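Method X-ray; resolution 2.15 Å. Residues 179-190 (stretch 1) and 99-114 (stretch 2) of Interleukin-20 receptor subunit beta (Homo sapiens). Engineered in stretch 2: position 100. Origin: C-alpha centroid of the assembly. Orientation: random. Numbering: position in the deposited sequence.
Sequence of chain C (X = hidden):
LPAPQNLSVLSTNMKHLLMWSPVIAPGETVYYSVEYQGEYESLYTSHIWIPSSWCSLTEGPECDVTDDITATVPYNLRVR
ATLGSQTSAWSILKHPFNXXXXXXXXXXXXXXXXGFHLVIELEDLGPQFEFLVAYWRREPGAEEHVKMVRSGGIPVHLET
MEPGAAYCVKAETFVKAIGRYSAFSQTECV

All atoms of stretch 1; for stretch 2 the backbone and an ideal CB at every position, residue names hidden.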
# COMPACT_ATOMS: atom_id res chain seq x y z
N GLY C 179 12.60 1.13 10.66
CA GLY C 179 12.92 0.11 11.63
C GLY C 179 13.23 0.68 13.00
O GLY C 179 13.87 0.03 13.81
N ARG C 180 12.71 1.88 13.28
CA ARG C 180 13.11 2.66 14.46
C ARG C 180 11.89 3.00 15.28
O ARG C 180 10.82 3.19 14.73
CB ARG C 180 13.88 3.93 14.07
CG ARG C 180 15.29 3.63 13.56
CD ARG C 180 16.05 4.92 13.17
NE ARG C 180 15.88 5.92 14.23
CZ ARG C 180 15.69 7.24 14.09
NH1 ARG C 180 15.61 7.84 12.91
NH2 ARG C 180 15.55 7.96 15.19
N TYR C 181 12.10 2.99 16.61
CA TYR C 181 11.17 3.50 17.63
C TYR C 181 11.77 4.79 18.21
O TYR C 181 13.03 4.91 18.28
CB TYR C 181 11.03 2.51 18.82
CG TYR C 181 10.61 1.09 18.44
CD1 TYR C 181 11.55 0.17 17.91
CD2 TYR C 181 9.27 0.67 18.58
CE1 TYR C 181 11.18 -1.12 17.51
CE2 TYR C 181 8.88 -0.64 18.21
CZ TYR C 181 9.84 -1.53 17.69
OH TYR C 181 9.48 -2.80 17.29
N SER C 182 10.88 5.71 18.62
CA SER C 182 11.22 6.84 19.50
C SER C 182 11.47 6.43 20.98
O SER C 182 11.19 5.31 21.41
CB SER C 182 10.13 7.91 19.50
OG SER C 182 9.03 7.62 20.36
N ALA C 183 12.00 7.38 21.75
CA ALA C 183 12.06 7.29 23.21
C ALA C 183 10.62 7.26 23.72
O ALA C 183 9.71 7.73 23.02
CB ALA C 183 12.79 8.52 23.80
N PHE C 184 10.41 6.75 24.93
CA PHE C 184 9.11 6.87 25.59
C PHE C 184 8.83 8.32 25.97
O PHE C 184 9.75 9.09 26.20
CB PHE C 184 9.03 5.95 26.82
CG PHE C 184 8.79 4.52 26.46
CD1 PHE C 184 7.47 4.04 26.27
CD2 PHE C 184 9.85 3.66 26.23
CE1 PHE C 184 7.23 2.72 25.91
CE2 PHE C 184 9.61 2.32 25.87
CZ PHE C 184 8.30 1.85 25.72
N SER C 185 7.56 8.70 26.01
CA SER C 185 7.15 10.00 26.55
C SER C 185 7.26 9.97 28.09
O SER C 185 7.48 8.89 28.69
CB SER C 185 5.71 10.31 26.17
OG SER C 185 4.83 9.37 26.81
N GLN C 186 7.03 11.12 28.72
CA GLN C 186 6.93 11.18 30.18
C GLN C 186 5.81 10.24 30.68
O GLN C 186 4.72 10.20 30.09
CB GLN C 186 6.63 12.61 30.64
CG GLN C 186 7.86 13.51 30.82
CD GLN C 186 8.30 13.68 32.28
OE1 GLN C 186 7.58 13.29 33.22
NE2 GLN C 186 9.47 14.28 32.47
N THR C 187 6.07 9.48 31.75
CA THR C 187 5.03 8.69 32.39
C THR C 187 4.01 9.62 33.02
O THR C 187 4.37 10.61 33.66
CB THR C 187 5.57 7.72 33.46
OG1 THR C 187 6.42 6.76 32.84
CG2 THR C 187 4.42 6.94 34.14
N GLU C 188 2.74 9.33 32.79
CA GLU C 188 1.67 9.99 33.52
C GLU C 188 0.87 8.98 34.36
O GLU C 188 0.76 7.81 34.02
CB GLU C 188 0.80 10.74 32.52
CG GLU C 188 -0.23 11.67 33.17
CD GLU C 188 -0.60 12.83 32.25
OE1 GLU C 188 -0.27 12.77 31.05
OE2 GLU C 188 -1.21 13.80 32.73
N CYS C 189 0.36 9.44 35.48
CA CYS C 189 -0.30 8.53 36.43
C CYS C 189 -1.64 9.10 36.83
O CYS C 189 -1.75 10.30 37.06
CB CYS C 189 0.55 8.27 37.70
SG CYS C 189 2.12 7.38 37.42
N VAL C 190 -2.65 8.25 36.85
CA VAL C 190 -3.92 8.60 37.50
C VAL C 190 -4.29 7.46 38.42
O VAL C 190 -5.29 7.55 39.09
CB VAL C 190 -5.05 8.93 36.47
CG1 VAL C 190 -4.55 9.88 35.38
CG2 VAL C 190 -5.63 7.67 35.83
N UNK C 99 16.08 9.18 4.90
CA UNK C 99 15.05 9.30 5.92
C UNK C 99 15.25 8.37 7.14
O UNK C 99 14.58 8.57 8.09
CB UNK C 99 13.69 9.01 5.28
N UNK C 100 16.08 7.34 7.06
CA UNK C 100 16.50 6.53 8.21
C UNK C 100 17.00 7.46 9.37
O UNK C 100 16.91 7.14 10.50
CB UNK C 100 17.60 5.55 7.79
N UNK C 101 17.53 8.62 9.05
CA UNK C 101 18.03 9.52 10.05
C UNK C 101 16.98 10.53 10.51
O UNK C 101 17.34 11.46 11.17
CB UNK C 101 19.26 10.25 9.51
N UNK C 102 15.69 10.36 10.21
CA UNK C 102 14.71 11.33 10.68
C UNK C 102 14.74 11.48 12.26
O UNK C 102 15.15 10.54 12.97
CB UNK C 102 13.32 10.90 10.21
N UNK C 103 14.36 12.66 12.78
CA UNK C 103 14.34 12.89 14.24
C UNK C 103 12.98 12.42 14.75
O UNK C 103 11.98 13.02 14.45
CB UNK C 103 14.58 14.36 14.59
N UNK C 104 12.97 11.34 15.51
CA UNK C 104 11.71 10.83 16.10
C UNK C 104 11.64 11.38 17.51
O UNK C 104 12.52 11.08 18.35
CB UNK C 104 11.64 9.30 16.10
N UNK C 105 10.63 12.20 17.75
CA UNK C 105 10.43 12.75 19.07
C UNK C 105 9.58 11.77 19.88
O UNK C 105 8.97 10.79 19.38
CB UNK C 105 9.77 14.13 19.00
N UNK C 106 9.63 11.95 21.18
CA UNK C 106 8.60 11.38 21.99
C UNK C 106 7.16 11.94 21.67
O UNK C 106 6.97 13.15 21.45
CB UNK C 106 8.96 11.63 23.46
N UNK C 107 6.15 11.01 21.60
CA UNK C 107 4.82 11.46 21.17
C UNK C 107 4.13 12.26 22.26
O UNK C 107 4.24 11.90 23.44
CB UNK C 107 3.95 10.26 20.78
N UNK C 108 3.40 13.30 21.85
CA UNK C 108 2.45 13.99 22.73
C UNK C 108 1.24 13.09 22.98
O UNK C 108 1.00 12.10 22.25
CB UNK C 108 2.01 15.32 22.12
N UNK C 109 0.46 13.41 24.00
CA UNK C 109 -0.31 12.37 24.69
C UNK C 109 -1.14 13.00 25.75
O UNK C 109 -0.61 13.73 26.56
CB UNK C 109 0.60 11.30 25.29
N UNK C 110 -2.42 12.67 25.78
CA UNK C 110 -3.34 13.17 26.76
C UNK C 110 -4.12 12.03 27.45
O UNK C 110 -4.83 11.26 26.78
CB UNK C 110 -4.30 14.16 26.10
N UNK C 111 -4.00 11.91 28.78
CA UNK C 111 -4.74 10.92 29.54
C UNK C 111 -6.01 11.54 30.08
O UNK C 111 -6.05 12.72 30.43
CB UNK C 111 -3.89 10.35 30.68
N UNK C 112 -7.04 10.71 30.18
CA UNK C 112 -8.35 11.14 30.56
C UNK C 112 -9.01 9.91 31.25
O UNK C 112 -8.49 8.78 31.14
CB UNK C 112 -9.15 11.65 29.35
N UNK C 113 -10.09 10.12 32.01
CA UNK C 113 -10.84 8.99 32.60
C UNK C 113 -12.32 9.29 32.80
O UNK C 113 -12.69 10.16 33.58
CB UNK C 113 -10.22 8.60 33.95
N UNK C 114 -13.16 8.55 32.09
CA UNK C 114 -14.58 8.60 32.28
C UNK C 114 -14.88 7.54 33.34
O UNK C 114 -14.90 6.34 33.03
CB UNK C 114 -15.35 8.37 30.98

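Stretch 2 runs alongside stretch 1 in nearly the same direction, the two axes 14° apart. At position 99 the ideal CB finds nothing of stretch 1 within reach, so many residues would suit; it is Arg99. Position 100 points sideways, and its backbone O accepts a hydrogen bond from Arg180 NH1 (2.8 Å) whatever the side chain; a long one could curl back. The deposited Gln100, an engineered substitution, does so, bringing NE2 to 3.7 Å from Arg180 CD. Position 101 points away and tolerates most residues; it is Ser101.

At position 102 the backbone again does the work: its O receives Arg180 NH1 at 2.7 Å, nearly straight at 173°. Beside that cationic group a small or polar side chain would fit, whereas a positive charge would be unfavourable. Thr102 places CG2 4.0 Å from Arg180 NH1. Position 103 faces away, leaving the choice open; Ile103 occupies it.

Position 104 points at stretch 1, its ideal CB 4.0 Å from Ser182 CB and 4.2 Å from Arg180 NH2. With the guanidinium already held at its edge by two carbonyls, a medium aliphatic side chain could cover a face; leucine, isoleucine or methionine would serve. Leu104 lays CG over one face, 3.9 Å from Arg180 NH2, and sets CD1 3.8 Å from Ser182 N. Its backbone O takes a hydrogen bond from a water that in turn accepts one from Ala183 N.

Position 105 turns away, so its side chain is little constrained; it is Thr105. Position 106 faces the carbonyls of Ala183 and Phe184, which could attract a donor. Arg106 packs its CB 3.7 Å from Phe184 O without a hydrogen bond to stretch 1. At position 107 a phi of -73° permits proline; Pro107 sets CD 3.7 Å from Ser182 OG. Position 108 points away with room for a CB, so glycine is not demanded, but Gly108 is found.

From 109 the strand alternates. Position 109 points toward Ser185 OG, 4.9 Å from the ideal CB, and would suit a polar or a slender flexible chain; Met109 brings CE to 3.0 Å from Ser185 OG. Position 111 lies between Glu188 and Val190, inviting a branched aliphatic or a basic residue; Ile111 packs CG2 4.0 Å from Val190 CG1. Position 113 again points toward Val190, suiting a long or apolar chain, and Lys113 rests CE 3.7 Å from Val190 CB. Positions 110, 112 and 114 face away or lie out of reach and would take most polar residues; they are Glu110, Thr112 and Asp114.

Stretch 2 99-114: RQSTILTRPGMEITKD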
# COMPACT_ATOMS: atom_id res chain seq x y z
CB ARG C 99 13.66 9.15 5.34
CG ARG C 99 13.32 7.71 4.91
CD ARG C 99 12.06 7.70 4.04
NE ARG C 99 11.69 6.33 3.72
CZ ARG C 99 10.58 5.96 3.12
NH1 ARG C 99 9.64 6.85 2.84
NH2 ARG C 99 10.41 4.69 2.83
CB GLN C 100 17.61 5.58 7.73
CG GLN C 100 18.26 4.62 8.74
CD GLN C 100 17.41 3.37 8.94
OE1 GLN C 100 16.95 2.74 7.97
NE2 GLN C 100 17.19 2.99 10.20
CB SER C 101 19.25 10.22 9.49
OG SER C 101 18.79 11.22 8.58
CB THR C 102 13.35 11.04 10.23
OG1 THR C 102 12.52 12.17 10.42
CG2 THR C 102 12.74 9.83 10.93
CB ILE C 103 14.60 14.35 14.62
CG1 ILE C 103 16.02 14.73 14.16
CG2 ILE C 103 14.38 14.55 16.12
CD1 ILE C 103 16.35 16.21 14.18
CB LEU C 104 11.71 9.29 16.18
CG LEU C 104 11.75 8.53 14.86
CD1 LEU C 104 11.40 7.06 15.07
CD2 LEU C 104 10.80 9.14 13.85
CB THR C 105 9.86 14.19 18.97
OG1 THR C 105 8.86 14.24 17.97
CG2 THR C 105 10.88 15.16 18.42
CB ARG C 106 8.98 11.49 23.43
CG ARG C 106 9.07 12.89 23.95
CD ARG C 106 10.24 12.89 24.92
NE ARG C 106 10.23 14.02 25.79
CZ ARG C 106 11.28 14.41 26.49
NH1 ARG C 106 12.46 13.79 26.39
NH2 ARG C 106 11.16 15.45 27.30
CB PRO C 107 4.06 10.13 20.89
CG PRO C 107 4.72 9.11 21.80
CD PRO C 107 6.19 9.55 21.81
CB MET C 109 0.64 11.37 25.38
CG MET C 109 -0.05 10.34 26.26
SD MET C 109 0.86 9.84 27.74
CE MET C 109 1.91 8.58 27.01
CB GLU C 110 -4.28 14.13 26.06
CG GLU C 110 -5.16 14.94 27.00
CD GLU C 110 -6.38 15.50 26.29
OE1 GLU C 110 -7.43 15.67 26.98
OE2 GLU C 110 -6.27 15.74 25.06
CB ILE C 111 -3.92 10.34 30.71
CG1 ILE C 111 -2.60 9.77 30.21
CG2 ILE C 111 -4.69 9.25 31.46
CD1 ILE C 111 -2.70 8.84 29.02
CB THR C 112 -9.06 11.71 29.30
OG1 THR C 112 -10.46 11.86 29.52
CG2 THR C 112 -8.86 10.82 28.09
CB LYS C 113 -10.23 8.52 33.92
CG LYS C 113 -9.79 9.62 34.87
CD LYS C 113 -9.48 9.03 36.23
CE LYS C 113 -8.54 9.90 37.06
NZ LYS C 113 -9.23 10.93 37.87
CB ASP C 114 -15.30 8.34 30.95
CG ASP C 114 -16.83 8.45 31.05
OD1 ASP C 114 -17.36 8.85 32.12
OD2 ASP C 114 -17.51 8.13 30.06
O HOH W 1 13.09 9.70 20.56
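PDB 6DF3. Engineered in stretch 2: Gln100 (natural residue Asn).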